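Local coordinates for protein putative oxidoreductase FAD-binding subunit (PDB 4ZOH) that binds flavin-adenine dinucleotide and probably serves as the electron-transferring flavoprotein subunit of a molybdopterin-dependent oxidoreductase, at residues I110-I124 with F143-L155. Sequence-based numbering, arbitrary orientation.
Sequences ISHLDPSADYPAALI and FKSFAKDMFTPDL. With FAD (flavin-adenine dinucleotide), chain H.
The ring of Phe143 fits as a knob among Ile110, Pro120, Leu123 and Ile124. Its CG lies anti to the backbone N (chi1 -180°), which carries the ring to helix 119-125, where Leu123 CB stands over one face, 4.0 Å from the ring centroid. With an alanine in place of Phe143, the space between Leu123, Pro120 and Ile110 would probably be left unfilled and Leu123 CB would lose the ring it covers. Leu113 sends CD1 between Ala147 and the Thr152–Pro153 peptide, 3.5 Å from Pro153 N. Ile110 O meets the edge of the Phe146 ring, 3.3 Å from CE2.

Farther out, Phe151 turns its edge to the face of His112, planes at 66°, while Pro115 CD packs 3.7 Å from Phe151 CZ. Phe151 N donates to Leu113 O (2.9 Å), from above the carbonyl plane. At the polar edge Asp118 grips the flavin: its N donates to FAD O2 (3.0 Å) and its OD2 accepts from FAD N3. Lys178 also pairs with that carboxylate. Within the FAD-binding domain, helix 119-125 packs on helix 143-146, while the end of helix 106-112 and the loop after it meet the short, weakly bonded strand pair 147-149 and 152-153; Ile110 and Phe146 both rest on strand 129-134, and Leu123 on strand 160-167.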
loop_
_atom_site.group_PDB
_atom_site.type_symbol
_atom_site.label_atom_id
_atom_site.label_comp_id
_atom_site.label_asym_id
_atom_site.label_seq_id
_atom_site.Cartn_x
_atom_site.Cartn_y
_atom_site.Cartn_z
ATOM N N ILE B 110 40.862 1.708 -20.620
ATOM C CA ILE B 110 41.941 2.495 -21.188
ATOM C C ILE B 110 41.438 3.776 -21.830
ATOM O O ILE B 110 42.210 4.729 -21.919
ATOM C CB ILE B 110 42.872 1.703 -22.142
ATOM C CG1 ILE B 110 42.236 1.382 -23.489
ATOM C CG2 ILE B 110 43.456 0.430 -21.488
ATOM C CD1 ILE B 110 43.281 0.803 -24.449
ATOM N N SER B 111 40.170 3.822 -22.284
ATOM C CA SER B 111 39.638 5.109 -22.780
ATOM C C SER B 111 39.333 6.043 -21.614
ATOM O O SER B 111 39.392 7.248 -21.737
ATOM C CB SER B 111 38.449 4.932 -23.685
ATOM O OG SER B 111 38.760 4.028 -24.742
ATOM N N HIS B 112 39.126 5.467 -20.438
ATOM C CA HIS B 112 38.822 6.265 -19.260
ATOM C C HIS B 112 40.063 6.827 -18.563
ATOM O O HIS B 112 40.053 7.995 -18.147
ATOM C CB HIS B 112 37.949 5.422 -18.295
ATOM C CG HIS B 112 37.636 6.115 -17.008
ATOM N ND1 HIS B 112 36.904 7.288 -16.952
ATOM C CD2 HIS B 112 37.921 5.777 -15.724
ATOM C CE1 HIS B 112 36.789 7.660 -15.689
ATOM N NE2 HIS B 112 37.376 6.750 -14.922
ATOM N N LEU B 113 41.109 5.992 -18.412
ATOM C CA LEU B 113 42.436 6.425 -17.869
ATOM C C LEU B 113 42.485 6.934 -16.440
ATOM O O LEU B 113 43.165 7.929 -16.135
ATOM C CB LEU B 113 43.151 7.432 -18.768
ATOM C CG LEU B 113 43.765 6.876 -20.050
ATOM C CD1 LEU B 113 44.570 8.014 -20.668
ATOM C CD2 LEU B 113 44.672 5.657 -19.801
ATOM N N ASP B 114 41.792 6.235 -15.551
ATOM C CA ASP B 114 42.003 6.502 -14.144
ATOM C C ASP B 114 43.470 6.172 -13.790
ATOM O O ASP B 114 43.925 5.075 -14.071
ATOM C CB ASP B 114 41.061 5.662 -13.292
ATOM C CG ASP B 114 41.088 6.063 -11.861
ATOM O OD1 ASP B 114 42.139 5.928 -11.157
ATOM O OD2 ASP B 114 40.039 6.534 -11.445
ATOM N N PRO B 115 44.185 7.106 -13.149
ATOM C CA PRO B 115 45.600 6.858 -12.852
ATOM C C PRO B 115 45.846 5.770 -11.796
ATOM O O PRO B 115 47.022 5.467 -11.485
ATOM C CB PRO B 115 46.102 8.224 -12.346
ATOM C CG PRO B 115 44.888 8.871 -11.796
ATOM C CD PRO B 115 43.751 8.441 -12.687
ATOM N N SER B 116 44.779 5.199 -11.236
ATOM C CA SER B 116 44.961 4.019 -10.372
ATOM C C SER B 116 44.434 2.748 -10.962
ATOM O O SER B 116 44.365 1.770 -10.265
ATOM C CB SER B 116 44.299 4.214 -9.010
ATOM O OG SER B 116 44.724 5.433 -8.495
ATOM N N ALA B 117 44.045 2.751 -12.221
ATOM C CA ALA B 117 43.621 1.502 -12.929
ATOM C C ALA B 117 44.650 0.388 -12.874
ATOM O O ALA B 117 45.875 0.644 -12.818
ATOM C CB ALA B 117 43.284 1.786 -14.404
ATOM N N ASP B 118 44.170 -0.847 -12.981
ATOM C CA ASP B 118 45.063 -1.999 -13.048
ATOM C C ASP B 118 45.759 -2.182 -14.407
ATOM O O ASP B 118 47.014 -2.242 -14.453
ATOM C CB ASP B 118 44.368 -3.261 -12.544
ATOM C CG ASP B 118 44.011 -3.147 -11.097
ATOM O OD1 ASP B 118 44.918 -2.672 -10.324
ATOM O OD2 ASP B 118 42.829 -3.490 -10.718
ATOM N N TYR B 119 44.993 -2.169 -15.500
ATOM C CA TYR B 119 45.563 -2.574 -16.792
ATOM C C TYR B 119 46.841 -1.802 -17.188
ATOM O O TYR B 119 47.753 -2.418 -17.704
ATOM C CB TYR B 119 44.585 -2.458 -17.948
ATOM C CG TYR B 119 43.508 -3.516 -18.046
ATOM C CD1 TYR B 119 43.806 -4.885 -17.955
ATOM C CD2 TYR B 119 42.168 -3.128 -18.311
ATOM C CE1 TYR B 119 42.794 -5.840 -18.103
ATOM C CE2 TYR B 119 41.172 -4.052 -18.475
ATOM C CZ TYR B 119 41.480 -5.400 -18.369
ATOM O OH TYR B 119 40.448 -6.291 -18.454
ATOM N N PRO B 120 46.876 -0.462 -16.998
ATOM C CA PRO B 120 48.017 0.322 -17.517
ATOM C C PRO B 120 49.368 -0.127 -16.972
ATOM O O PRO B 120 50.332 -0.034 -17.671
ATOM C CB PRO B 120 47.713 1.765 -17.025
ATOM C CG PRO B 120 46.214 1.805 -16.934
ATOM C CD PRO B 120 45.869 0.433 -16.389
ATOM N N ALA B 121 49.416 -0.627 -15.747
ATOM C CA ALA B 121 50.662 -1.180 -15.245
ATOM C C ALA B 121 51.131 -2.360 -16.118
ATOM O O ALA B 121 52.301 -2.404 -16.480
ATOM C CB ALA B 121 50.570 -1.566 -13.790
ATOM N N ALA B 122 50.225 -3.299 -16.405
ATOM C CA ALA B 122 50.514 -4.420 -17.295
ATOM C C ALA B 122 50.730 -3.952 -18.730
ATOM O O ALA B 122 51.630 -4.443 -19.380
ATOM C CB ALA B 122 49.456 -5.533 -17.231
ATOM N N LEU B 123 49.930 -3.002 -19.215
ATOM C CA LEU B 123 50.000 -2.651 -20.615
ATOM C C LEU B 123 51.309 -1.861 -20.909
ATOM O O LEU B 123 51.870 -1.946 -21.978
ATOM C CB LEU B 123 48.762 -1.867 -21.046
ATOM C CG LEU B 123 47.402 -2.623 -21.138
ATOM C CD1 LEU B 123 46.255 -1.655 -21.395
ATOM C CD2 LEU B 123 47.317 -3.752 -22.155
ATOM N N ILE B 124 51.773 -1.061 -19.970
ATOM C CA ILE B 124 53.010 -0.311 -20.231
ATOM C C ILE B 124 54.200 -1.258 -20.240
ATOM O O ILE B 124 55.108 -1.091 -21.039
ATOM C CB ILE B 124 53.193 0.928 -19.310
ATOM C CG1 ILE B 124 54.244 1.900 -19.885
ATOM C CG2 ILE B 124 53.526 0.541 -17.904
ATOM C CD1 ILE B 124 53.657 3.007 -20.730
ATOM N N PHE B 143 50.921 2.073 -26.477
ATOM C CA PHE B 143 50.155 2.378 -25.251
ATOM C C PHE B 143 50.734 3.642 -24.622
ATOM O O PHE B 143 49.951 4.509 -24.168
ATOM C CB PHE B 143 50.020 1.215 -24.216
ATOM C CG PHE B 143 49.223 1.612 -22.995
ATOM C CD1 PHE B 143 47.817 1.699 -23.055
ATOM C CD2 PHE B 143 49.863 1.985 -21.812
ATOM C CE1 PHE B 143 47.085 2.137 -21.954
ATOM C CE2 PHE B 143 49.151 2.405 -20.700
ATOM C CZ PHE B 143 47.750 2.484 -20.771
ATOM N N LYS B 144 52.074 3.790 -24.659
ATOM C CA LYS B 144 52.710 4.909 -23.960
ATOM C C LYS B 144 52.265 6.264 -24.457
ATOM O O LYS B 144 52.099 7.199 -23.658
ATOM C CB LYS B 144 54.250 4.851 -23.949
ATOM C CG LYS B 144 54.809 5.980 -23.081
ATOM C CD LYS B 144 56.285 6.224 -23.324
ATOM C CE LYS B 144 56.839 7.115 -22.244
ATOM N NZ LYS B 144 58.311 6.912 -22.234
ATOM N N SER B 145 52.074 6.365 -25.766
ATOM C CA SER B 145 51.663 7.615 -26.386
ATOM C C SER B 145 50.162 7.833 -26.285
ATOM O O SER B 145 49.712 8.982 -26.313
ATOM C CB SER B 145 52.064 7.631 -27.867
ATOM O OG SER B 145 53.407 7.186 -28.027
ATOM N N PHE B 146 49.400 6.736 -26.203
ATOM C CA PHE B 146 47.942 6.810 -26.109
ATOM C C PHE B 146 47.518 7.476 -24.788
ATOM O O PHE B 146 46.590 8.315 -24.744
ATOM C CB PHE B 146 47.344 5.428 -26.282
ATOM C CG PHE B 146 45.858 5.382 -26.127
ATOM C CD1 PHE B 146 45.019 5.791 -27.171
ATOM C CD2 PHE B 146 45.282 4.890 -24.948
ATOM C CE1 PHE B 146 43.629 5.749 -27.035
ATOM C CE2 PHE B 146 43.902 4.852 -24.807
ATOM C CZ PHE B 146 43.077 5.262 -25.856
ATOM N N ALA B 147 48.261 7.164 -23.739
ATOM C CA ALA B 147 47.964 7.674 -22.423
ATOM C C ALA B 147 48.561 9.058 -22.202
ATOM O O ALA B 147 49.529 9.229 -21.482
ATOM C CB ALA B 147 48.361 6.655 -21.345
ATOM N N LYS B 148 47.942 10.056 -22.823
ATOM C CA LYS B 148 48.435 11.436 -22.766
ATOM C C LYS B 148 48.515 12.055 -21.360
ATOM O O LYS B 148 49.417 12.832 -21.100
ATOM C CB LYS B 148 47.606 12.314 -23.688
ATOM C CG LYS B 148 47.726 11.955 -25.173
ATOM C CD LYS B 148 46.807 12.785 -26.081
ATOM C CE LYS B 148 46.915 14.298 -25.895
ATOM N NZ LYS B 148 45.569 14.952 -25.886
ATOM N N ASP B 149 47.595 11.724 -20.450
ATOM C CA ASP B 149 47.622 12.279 -19.065
ATOM C C ASP B 149 46.481 11.573 -18.289
ATOM O O ASP B 149 45.693 10.869 -18.905
ATOM C CB ASP B 149 47.430 13.819 -19.099
ATOM C CG ASP B 149 47.851 14.545 -17.805
ATOM O OD1 ASP B 149 48.202 13.980 -16.742
ATOM O OD2 ASP B 149 47.767 15.770 -17.833
ATOM N N MET B 150 46.400 11.707 -16.964
ATOM C CA MET B 150 45.236 11.171 -16.262
ATOM C C MET B 150 43.959 11.555 -17.043
ATOM O O MET B 150 43.824 12.699 -17.489
ATOM C CB MET B 150 45.166 11.656 -14.815
ATOM C CG MET B 150 45.319 13.155 -14.627
ATOM S SD MET B 150 45.257 13.443 -12.893
ATOM C CE MET B 150 45.766 15.174 -12.814
ATOM N N PHE B 151 43.098 10.561 -17.297
ATOM C CA PHE B 151 41.764 10.759 -17.882
ATOM C C PHE B 151 41.840 11.339 -19.284
ATOM O O PHE B 151 40.821 11.780 -19.830
ATOM C CB PHE B 151 40.857 11.627 -16.957
ATOM C CG PHE B 151 40.704 11.082 -15.557
ATOM C CD1 PHE B 151 39.938 9.936 -15.320
ATOM C CD2 PHE B 151 41.313 11.729 -14.456
ATOM C CE1 PHE B 151 39.807 9.419 -14.016
ATOM C CE2 PHE B 151 41.198 11.213 -13.158
ATOM C CZ PHE B 151 40.433 10.053 -12.940
ATOM N N THR B 152 43.034 11.340 -19.874
ATOM C CA THR B 152 43.238 12.011 -21.177
ATOM C C THR B 152 43.850 11.059 -22.216
ATOM O O THR B 152 45.068 11.052 -22.401
ATOM C CB THR B 152 44.084 13.285 -21.035
ATOM O OG1 THR B 152 43.676 13.974 -19.859
ATOM C CG2 THR B 152 43.918 14.239 -22.249
ATOM N N PRO B 153 42.999 10.239 -22.873
ATOM C CA PRO B 153 43.420 9.339 -23.942
ATOM C C PRO B 153 43.664 10.112 -25.237
ATOM O O PRO B 153 43.208 11.233 -25.357
ATOM C CB PRO B 153 42.210 8.414 -24.113
ATOM C CG PRO B 153 41.046 9.303 -23.787
ATOM C CD PRO B 153 41.537 10.152 -22.639
ATOM N N ASP B 154 44.384 9.499 -26.171
ATOM C CA ASP B 154 44.677 10.086 -27.493
ATOM C C ASP B 154 43.569 9.654 -28.430
ATOM O O ASP B 154 43.728 8.744 -29.281
ATOM C CB ASP B 154 46.055 9.612 -27.998
ATOM C CG ASP B 154 46.288 9.913 -29.486
ATOM O OD1 ASP B 154 45.983 11.041 -29.929
ATOM O OD2 ASP B 154 46.752 9.009 -30.211
ATOM N N LEU B 155 42.428 10.309 -28.246
ATOM C CA LEU B 155 41.211 9.979 -28.974
ATOM C C LEU B 155 40.573 11.259 -29.408
ATOM O O LEU B 155 40.445 12.199 -28.641
ATOM C CB LEU B 155 40.222 9.199 -28.090
ATOM C CG LEU B 155 40.488 7.702 -27.917
ATOM C CD1 LEU B 155 39.613 7.148 -26.797
ATOM C CD2 LEU B 155 40.307 6.904 -29.203
HETATM P PA FAD H . 32.507 2.691 -19.746
HETATM O O1A FAD H . 32.166 3.126 -18.361
HETATM O O2A FAD H . 31.478 2.217 -20.681
HETATM O O5B FAD H . 33.245 3.850 -20.490
HETATM C C5B FAD H . 34.311 4.585 -19.815
HETATM C C4B FAD H . 34.869 5.741 -20.815
HETATM O O4B FAD H . 35.354 5.198 -22.107
HETATM C C3B FAD H . 33.698 6.634 -21.206
HETATM O O3B FAD H . 34.144 7.966 -21.277
HETATM C C2B FAD H . 33.210 6.093 -22.571
HETATM O O2B FAD H . 32.548 7.065 -23.389
HETATM C C1B FAD H . 34.494 5.716 -23.227
HETATM N N9A FAD H . 34.614 4.479 -23.991
HETATM C C8A FAD H . 34.205 3.254 -23.670
HETATM N N7A FAD H . 34.609 2.386 -24.626
HETATM C C5A FAD H . 35.292 3.097 -25.556
HETATM C C6A FAD H . 35.961 2.762 -26.752
HETATM N N6A FAD H . 35.983 1.483 -27.117
HETATM N N1A FAD H . 36.550 3.729 -27.481
HETATM C C2A FAD H . 36.585 5.021 -27.063
HETATM N N3A FAD H . 35.953 5.367 -25.938
HETATM C C4A FAD H . 35.302 4.429 -25.158
HETATM N N1 FAD H . 39.045 -0.359 -12.503
HETATM C C2 FAD H . 40.340 -0.761 -12.189
HETATM O O2 FAD H . 41.218 -0.633 -13.017
HETATM N N3 FAD H . 40.631 -1.301 -10.972
HETATM C C4 FAD H . 39.671 -1.437 -10.026
HETATM O O4 FAD H . 39.981 -1.976 -8.958
HETATM C C4X FAD H . 38.359 -1.003 -10.316
HETATM N N5 FAD H . 37.379 -1.146 -9.359
HETATM C C5X FAD H . 36.064 -0.681 -9.660
HETATM C C6 FAD H . 35.099 -0.773 -8.663
HETATM C C7 FAD H . 33.784 -0.357 -8.927
HETATM C C7M FAD H . 32.767 -0.497 -7.773
HETATM C C8 FAD H . 33.457 0.184 -10.187
HETATM C C8M FAD H . 32.035 0.697 -10.543
HETATM C C9 FAD H . 34.444 0.325 -11.179
HETATM C C9A FAD H . 35.741 -0.128 -10.919
HETATM N N10 FAD H . 36.766 -0.012 -11.884
HETATM C C10 FAD H . 38.057 -0.466 -11.554
HETATM C "C1'" FAD H . 36.531 0.558 -13.206
HETATM C "C2'" FAD H . 36.065 -0.518 -14.203
HETATM O "O2'" FAD H . 37.206 -1.338 -14.535
HETATM C "C3'" FAD H . 35.401 0.087 -15.472
HETATM O "O3'" FAD H . 34.736 -1.008 -16.107
HETATM C "C4'" FAD H . 36.393 0.695 -16.449
HETATM O "O4'" FAD H . 37.193 1.643 -15.743
HETATM C "C5'" FAD H . 35.693 1.391 -17.636
HETATM O "O5'" FAD H . 35.373 0.332 -18.577
HETATM P P FAD H . 33.896 0.170 -19.104
HETATM O O1P FAD H . 33.919 -0.802 -20.237
HETATM O O2P FAD H . 32.974 -0.122 -17.983
HETATM O O3P FAD H . 33.713 1.628 -19.685
#